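Local coordinates for phytase (Citrobacter braakii, PDB 3ZHC), which belongs to branch 2 of the histidine phosphatase superfamily and pairs an alpha/beta domain with a largely helical one, at residues E189-S195 and K208-A214; I296-L301 and L414-S418. The protein carries 2 engineered substitutions. One frame throughout, in Å; residues are numbered along the deposited sequence.

Overall arrangement
The two contacts sit on opposite sides of the chain's centre, with about 48 Å between their own centres and about 35 Å between their nearest atoms, and they share no helix or strand. Both are largely buried. Contact 1 is local: 12 residues without helix or strand separate segment 189-195, at the end of helix 182-192, from segment 208-214, which carries the short helix 211-214, and the second subunit comes within reach. Its chemistry is mixed, with a salt bridge, a disulfide cysteine and a bound formic acid beside a phenylalanine. Contact 2 joins helices far apart in sequence against the large mixed sheet; aliphatic and aromatic side chains dominate there, with one serine-aspartate bond beside them.

Contact 1: E189-S195 and K208-A214; sequences ENVLNFS and KCTLPEA. With FMT (formic acid), chain P.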
loop_
_atom_site.group_PDB
_atom_site.type_symbol
_atom_site.label_atom_id
_atom_site.label_comp_id
_atom_site.label_asym_id
_atom_site.label_seq_id
_atom_site.Cartn_x
_atom_site.Cartn_y
_atom_site.Cartn_z
ATOM N N GLU B 189 -18.936 7.474 -1.842
ATOM C CA GLU B 189 -20.303 7.901 -1.455
ATOM C C GLU B 189 -20.354 9.342 -0.938
ATOM O O GLU B 189 -21.260 10.082 -1.299
ATOM C CB GLU B 189 -20.868 6.950 -0.422
ATOM C CG GLU B 189 -21.249 5.571 -1.020
ATOM C CD GLU B 189 -21.324 4.463 0.017
ATOM O OE1 GLU B 189 -21.348 4.762 1.240
ATOM O OE2 GLU B 189 -21.352 3.276 -0.384
ATOM N N ASN B 190 -19.373 9.720 -0.096
ATOM C CA ASN B 190 -19.268 11.098 0.411
ATOM C C ASN B 190 -18.986 12.090 -0.717
ATOM O O ASN B 190 -19.564 13.176 -0.754
ATOM C CB ASN B 190 -18.180 11.208 1.487
ATOM C CG ASN B 190 -18.108 12.599 2.111
ATOM O OD1 ASN B 190 -19.036 13.043 2.776
ATOM N ND2 ASN B 190 -16.985 13.290 1.890
ATOM N N VAL B 191 -18.094 11.702 -1.639
ATOM C CA VAL B 191 -17.728 12.566 -2.797
ATOM C C VAL B 191 -18.945 12.783 -3.741
ATOM O O VAL B 191 -19.172 13.888 -4.227
ATOM C CB VAL B 191 -16.486 12.003 -3.535
ATOM C CG1 VAL B 191 -16.207 12.746 -4.818
ATOM C CG2 VAL B 191 -15.247 12.068 -2.592
ATOM N N LEU B 192 -19.708 11.724 -3.972
ATOM C CA LEU B 192 -20.920 11.789 -4.774
ATOM C C LEU B 192 -22.124 12.410 -4.044
ATOM O O LEU B 192 -23.105 12.751 -4.684
ATOM C CB LEU B 192 -21.344 10.373 -5.202
ATOM C CG LEU B 192 -20.485 9.541 -6.138
ATOM C CD1 LEU B 192 -20.969 8.109 -6.119
ATOM C CD2 LEU B 192 -20.528 10.109 -7.534
ATOM N N ASN B 193 -22.037 12.545 -2.704
ATOM C CA ASN B 193 -23.196 12.865 -1.831
ATOM C C ASN B 193 -24.310 11.878 -2.179
ATOM O O ASN B 193 -25.428 12.256 -2.480
ATOM C CB ASN B 193 -23.634 14.344 -1.933
ATOM C CG ASN B 193 -24.521 14.793 -0.736
ATOM O OD1 ASN B 193 -24.485 14.181 0.362
ATOM N ND2 ASN B 193 -25.321 15.874 -0.944
ATOM N N PHE B 194 -23.934 10.589 -2.132
ATOM C CA PHE B 194 -24.771 9.458 -2.568
ATOM C C PHE B 194 -26.094 9.352 -1.827
ATOM O O PHE B 194 -27.112 9.070 -2.452
ATOM C CB PHE B 194 -23.961 8.133 -2.447
ATOM C CG PHE B 194 -24.720 6.894 -2.867
ATOM C CD1 PHE B 194 -25.126 6.722 -4.195
ATOM C CD2 PHE B 194 -25.021 5.878 -1.929
ATOM C CE1 PHE B 194 -25.829 5.567 -4.600
ATOM C CE2 PHE B 194 -25.717 4.723 -2.320
ATOM C CZ PHE B 194 -26.127 4.562 -3.660
ATOM N N SER B 195 -26.060 9.588 -0.505
ATOM C CA SER B 195 -27.263 9.549 0.366
ATOM C C SER B 195 -28.405 10.453 -0.119
ATOM O O SER B 195 -29.572 10.155 0.109
ATOM C CB SER B 195 -26.898 9.941 1.811
ATOM O OG SER B 195 -26.015 9.004 2.389
ATOM N N LYS B 208 -26.307 3.511 6.811
ATOM C CA LYS B 208 -26.268 4.301 5.567
ATOM C C LYS B 208 -26.870 3.616 4.361
ATOM O O LYS B 208 -26.911 2.384 4.283
ATOM C CB LYS B 208 -24.796 4.614 5.195
ATOM C CG LYS B 208 -24.315 5.995 5.535
ATOM C CD LYS B 208 -24.128 6.847 4.292
ATOM C CE LYS B 208 -22.833 6.453 3.579
ATOM N NZ LYS B 208 -22.878 6.824 2.181
ATOM N N CYS B 209 -27.330 4.434 3.415
ATOM C CA CYS B 209 -27.607 3.972 2.072
ATOM C C CYS B 209 -26.193 3.809 1.450
ATOM O O CYS B 209 -25.409 4.752 1.478
ATOM C CB CYS B 209 -28.437 4.977 1.295
ATOM S SG CYS B 209 -28.816 4.473 -0.386
ATOM N N THR B 210 -25.876 2.626 0.918
ATOM C CA THR B 210 -24.531 2.359 0.339
ATOM C C THR B 210 -24.591 1.861 -1.110
ATOM O O THR B 210 -25.598 1.303 -1.549
ATOM C CB THR B 210 -23.723 1.352 1.199
ATOM O OG1 THR B 210 -24.370 0.084 1.191
ATOM C CG2 THR B 210 -23.569 1.852 2.637
ATOM N N LEU B 211 -23.500 2.088 -1.842
ATOM C CA LEU B 211 -23.399 1.684 -3.265
ATOM C C LEU B 211 -23.409 0.174 -3.470
ATOM O O LEU B 211 -24.122 -0.304 -4.352
ATOM C CB LEU B 211 -22.153 2.308 -3.965
ATOM C CG LEU B 211 -22.397 3.617 -4.711
ATOM C CD1 LEU B 211 -21.088 4.327 -5.068
ATOM C CD2 LEU B 211 -23.220 3.331 -5.960
ATOM N N PRO B 212 -22.613 -0.581 -2.668
ATOM C CA PRO B 212 -22.625 -2.036 -2.838
ATOM C C PRO B 212 -24.000 -2.684 -2.546
ATOM O O PRO B 212 -24.371 -3.619 -3.218
ATOM C CB PRO B 212 -21.542 -2.517 -1.844
ATOM C CG PRO B 212 -20.721 -1.331 -1.577
ATOM C CD PRO B 212 -21.645 -0.181 -1.633
ATOM N N GLU B 213 -24.729 -2.159 -1.559
ATOM C CA GLU B 213 -26.072 -2.663 -1.213
ATOM C C GLU B 213 -27.088 -2.261 -2.298
ATOM O O GLU B 213 -27.949 -3.053 -2.650
ATOM C CB GLU B 213 -26.506 -2.163 0.190
ATOM C CG GLU B 213 -27.703 -2.956 0.845
ATOM C CD GLU B 213 -27.319 -4.377 1.408
ATOM O OE1 GLU B 213 -26.109 -4.712 1.510
ATOM O OE2 GLU B 213 -28.261 -5.151 1.751
ATOM N N ALA B 214 -26.968 -1.032 -2.822
ATOM C CA ALA B 214 -27.834 -0.541 -3.913
ATOM C C ALA B 214 -27.547 -1.240 -5.242
ATOM O O ALA B 214 -28.465 -1.520 -5.992
ATOM C CB ALA B 214 -27.682 0.971 -4.084
HETATM C C FMT P . -23.118 10.087 1.195
HETATM O O1 FMT P . -22.218 10.169 1.986
HETATM O O2 FMT P . -23.660 9.010 0.982
HETATM O O HOH W 1 -28.333 7.090 3.995
#
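Glu-189 meets Lys-208 and Leu-211 where helix 182-192 ends in a Schellman motif, with Asn-193 as its C-prime residue. The carboxylate divides its oxygens. OE1 of Glu-189 takes a salt bridge from Lys-208 NZ at 2.7 Å, while Glu-189 OE2 accepts the backbone N of Leu-211 at 2.9 Å. The second bond is nearly straight (171° at the hydrogen), though the donor lies well above the carboxylate plane. Glu-189 is thereby tied to the first residue of helix 211-214, just past N-cap Thr-210, and Arg-186 pairs with OE1 as well.

The apolar half centres on Phe-194. With its CG anti to the backbone N (chi1 180°), the ring reaches across to helix 211-214. Leu-211 CG sits over one face in a CH-pi contact, 4.0 Å from the ring centroid, and Ala-214 CB lies at the edge. Cys-209 SG, disulfide-bonded to Cys-200, approaches obliquely, 3.7 Å from Phe-194 CE2. In the last turn of helix 182-192, Leu-192 CD1 touches Leu-211 CD1.

The formic acid, probably from the crystallisation liquor, sits beside this C-terminal turn. Three donors converge on its O2: the backbone N of Ser-195, Ser-195 OG at 2.7 Å and, bending back at chi2 and chi3, Lys-208, whose NZ lies 2.6 Å from that oxygen.

Contact 2: I296-L301 and L414-S418; sequences IDTALL and LKSFS
Leu-301 and Leu-414 touch at one end of this near-antiparallel helix pair, Leu-301 CD2 resting 3.6 Å from Leu-414 CG. The other methyl of Leu-301, CD1, lies against Ser-418. Deeper in, a chi1 of 178° carries the ring of Phe-417 across to helix 282-301. Ile-296 CG2 meets the ring at its edge, 3.9 Å from Phe-417 CZ, and Leu-300 CD2 comes obliquely to within 3.7 Å of Phe-417 CE2.

A polar link runs beside this apolar seam: Ser-418 OG donates to Asp-297 OD1 at 2.9 Å, meeting the syn lone pair of that oxygen. Lys-422, one turn farther along helix 414-424, forms a salt bridge with Asp-297 OD2 and also bonds to Ser-418 OG, so one lysine ties together both partners of the serine-aspartate bond.

Outward from these contacts lies the large mixed sheet. Val-34 and Phe-356 support Ile-296 and Leu-300, while Val-369 backs Leu-414 and Phe-417. The segment axes approach to 10.8 Å at 163°. Helices packed on a central mixed sheet are the hallmark of the alpha/beta domain of histidine phosphatases, and this pair is part of that layer.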
loop_
_atom_site.group_PDB
_atom_site.type_symbol
_atom_site.label_atom_id
_atom_site.label_comp_id
_atom_site.label_asym_id
_atom_site.label_seq_id
_atom_site.Cartn_x
_atom_site.Cartn_y
_atom_site.Cartn_z
ATOM N N ILE B 296 7.273 -7.607 -27.722
ATOM C CA ILE B 296 8.361 -7.125 -26.836
ATOM C C ILE B 296 9.586 -8.030 -26.936
ATOM O O ILE B 296 10.724 -7.543 -27.031
ATOM C CB ILE B 296 7.906 -7.054 -25.355
ATOM C CG1 ILE B 296 6.879 -5.942 -25.136
ATOM C CG2 ILE B 296 9.102 -6.817 -24.414
ATOM C CD1 ILE B 296 6.007 -6.166 -23.911
ATOM N N ASP B 297 9.334 -9.352 -26.922
ATOM C CA ASP B 297 10.382 -10.360 -26.963
ATOM C C ASP B 297 11.144 -10.305 -28.309
ATOM O O ASP B 297 12.377 -10.185 -28.324
ATOM C CB ASP B 297 9.781 -11.754 -26.703
ATOM C CG ASP B 297 10.819 -12.813 -26.463
ATOM O OD1 ASP B 297 11.958 -12.497 -26.040
ATOM O OD2 ASP B 297 10.491 -13.986 -26.695
ATOM N N THR B 298 10.394 -10.383 -29.419
ATOM C CA THR B 298 10.952 -10.255 -30.776
ATOM C C THR B 298 11.791 -8.972 -30.937
ATOM O O THR B 298 12.913 -9.021 -31.451
ATOM C CB THR B 298 9.845 -10.239 -31.858
ATOM O OG1 THR B 298 9.076 -11.447 -31.789
ATOM C CG2 THR B 298 10.445 -10.098 -33.258
ATOM N N ALA B 299 11.236 -7.842 -30.485
ATOM C CA ALA B 299 11.902 -6.532 -30.619
ATOM C C ALA B 299 13.225 -6.442 -29.852
ATOM O O ALA B 299 14.151 -5.792 -30.307
ATOM C CB ALA B 299 10.958 -5.400 -30.193
ATOM N N LEU B 300 13.291 -7.100 -28.695
ATOM C CA LEU B 300 14.514 -7.148 -27.872
ATOM C C LEU B 300 15.537 -8.214 -28.340
ATOM O O LEU B 300 16.738 -8.018 -28.162
ATOM C CB LEU B 300 14.157 -7.350 -26.384
ATOM C CG LEU B 300 13.975 -6.090 -25.508
ATOM C CD1 LEU B 300 13.404 -4.898 -26.254
ATOM C CD2 LEU B 300 13.131 -6.414 -24.261
ATOM N N LEU B 301 15.056 -9.313 -28.947
ATOM C CA LEU B 301 15.930 -10.455 -29.353
ATOM C C LEU B 301 16.522 -10.454 -30.764
ATOM O O LEU B 301 17.709 -10.758 -30.917
ATOM C CB LEU B 301 15.173 -11.793 -29.196
ATOM C CG LEU B 301 14.916 -12.315 -27.807
ATOM C CD1 LEU B 301 14.192 -13.640 -27.931
ATOM C CD2 LEU B 301 16.210 -12.475 -27.038
ATOM N N LEU B 414 19.130 -11.412 -20.843
ATOM C CA LEU B 414 18.295 -11.435 -22.053
ATOM C C LEU B 414 17.556 -12.789 -22.244
ATOM O O LEU B 414 16.338 -12.794 -22.507
ATOM C CB LEU B 414 19.133 -11.092 -23.294
ATOM C CG LEU B 414 18.396 -10.872 -24.616
ATOM C CD1 LEU B 414 17.461 -9.666 -24.533
ATOM C CD2 LEU B 414 19.397 -10.699 -25.732
ATOM N N LYS B 415 18.280 -13.916 -22.102
ATOM C CA LYS B 415 17.670 -15.253 -22.270
ATOM C C LYS B 415 16.703 -15.586 -21.116
ATOM O O LYS B 415 15.698 -16.225 -21.334
ATOM C CB LYS B 415 18.742 -16.346 -22.444
ATOM C CG LYS B 415 19.525 -16.224 -23.768
ATOM C CD LYS B 415 20.366 -17.477 -24.076
ATOM C CE LYS B 415 21.398 -17.752 -22.987
ATOM N NZ LYS B 415 22.209 -18.976 -23.271
ATOM N N SER B 416 17.036 -15.138 -19.888
ATOM C CA SER B 416 16.138 -15.317 -18.713
ATOM C C SER B 416 14.834 -14.540 -18.908
ATOM O O SER B 416 13.760 -15.026 -18.549
ATOM C CB SER B 416 16.791 -14.865 -17.390
ATOM O OG SER B 416 17.707 -15.809 -16.905
ATOM N N PHE B 417 14.947 -13.324 -19.468
ATOM C CA PHE B 417 13.779 -12.505 -19.788
ATOM C C PHE B 417 12.921 -13.208 -20.836
ATOM O O PHE B 417 11.714 -13.368 -20.641
ATOM C CB PHE B 417 14.186 -11.094 -20.281
ATOM C CG PHE B 417 13.014 -10.227 -20.664
ATOM C CD1 PHE B 417 12.210 -9.647 -19.675
ATOM C CD2 PHE B 417 12.703 -9.993 -22.010
ATOM C CE1 PHE B 417 11.101 -8.837 -20.017
ATOM C CE2 PHE B 417 11.600 -9.185 -22.364
ATOM C CZ PHE B 417 10.798 -8.606 -21.358
ATOM N N SER B 418 13.556 -13.629 -21.934
ATOM C CA SER B 418 12.860 -14.327 -23.029
ATOM C C SER B 418 12.212 -15.646 -22.572
ATOM O O SER B 418 11.101 -15.952 -22.967
ATOM C CB SER B 418 13.815 -14.594 -24.191
ATOM O OG SER B 418 13.120 -15.089 -25.311
#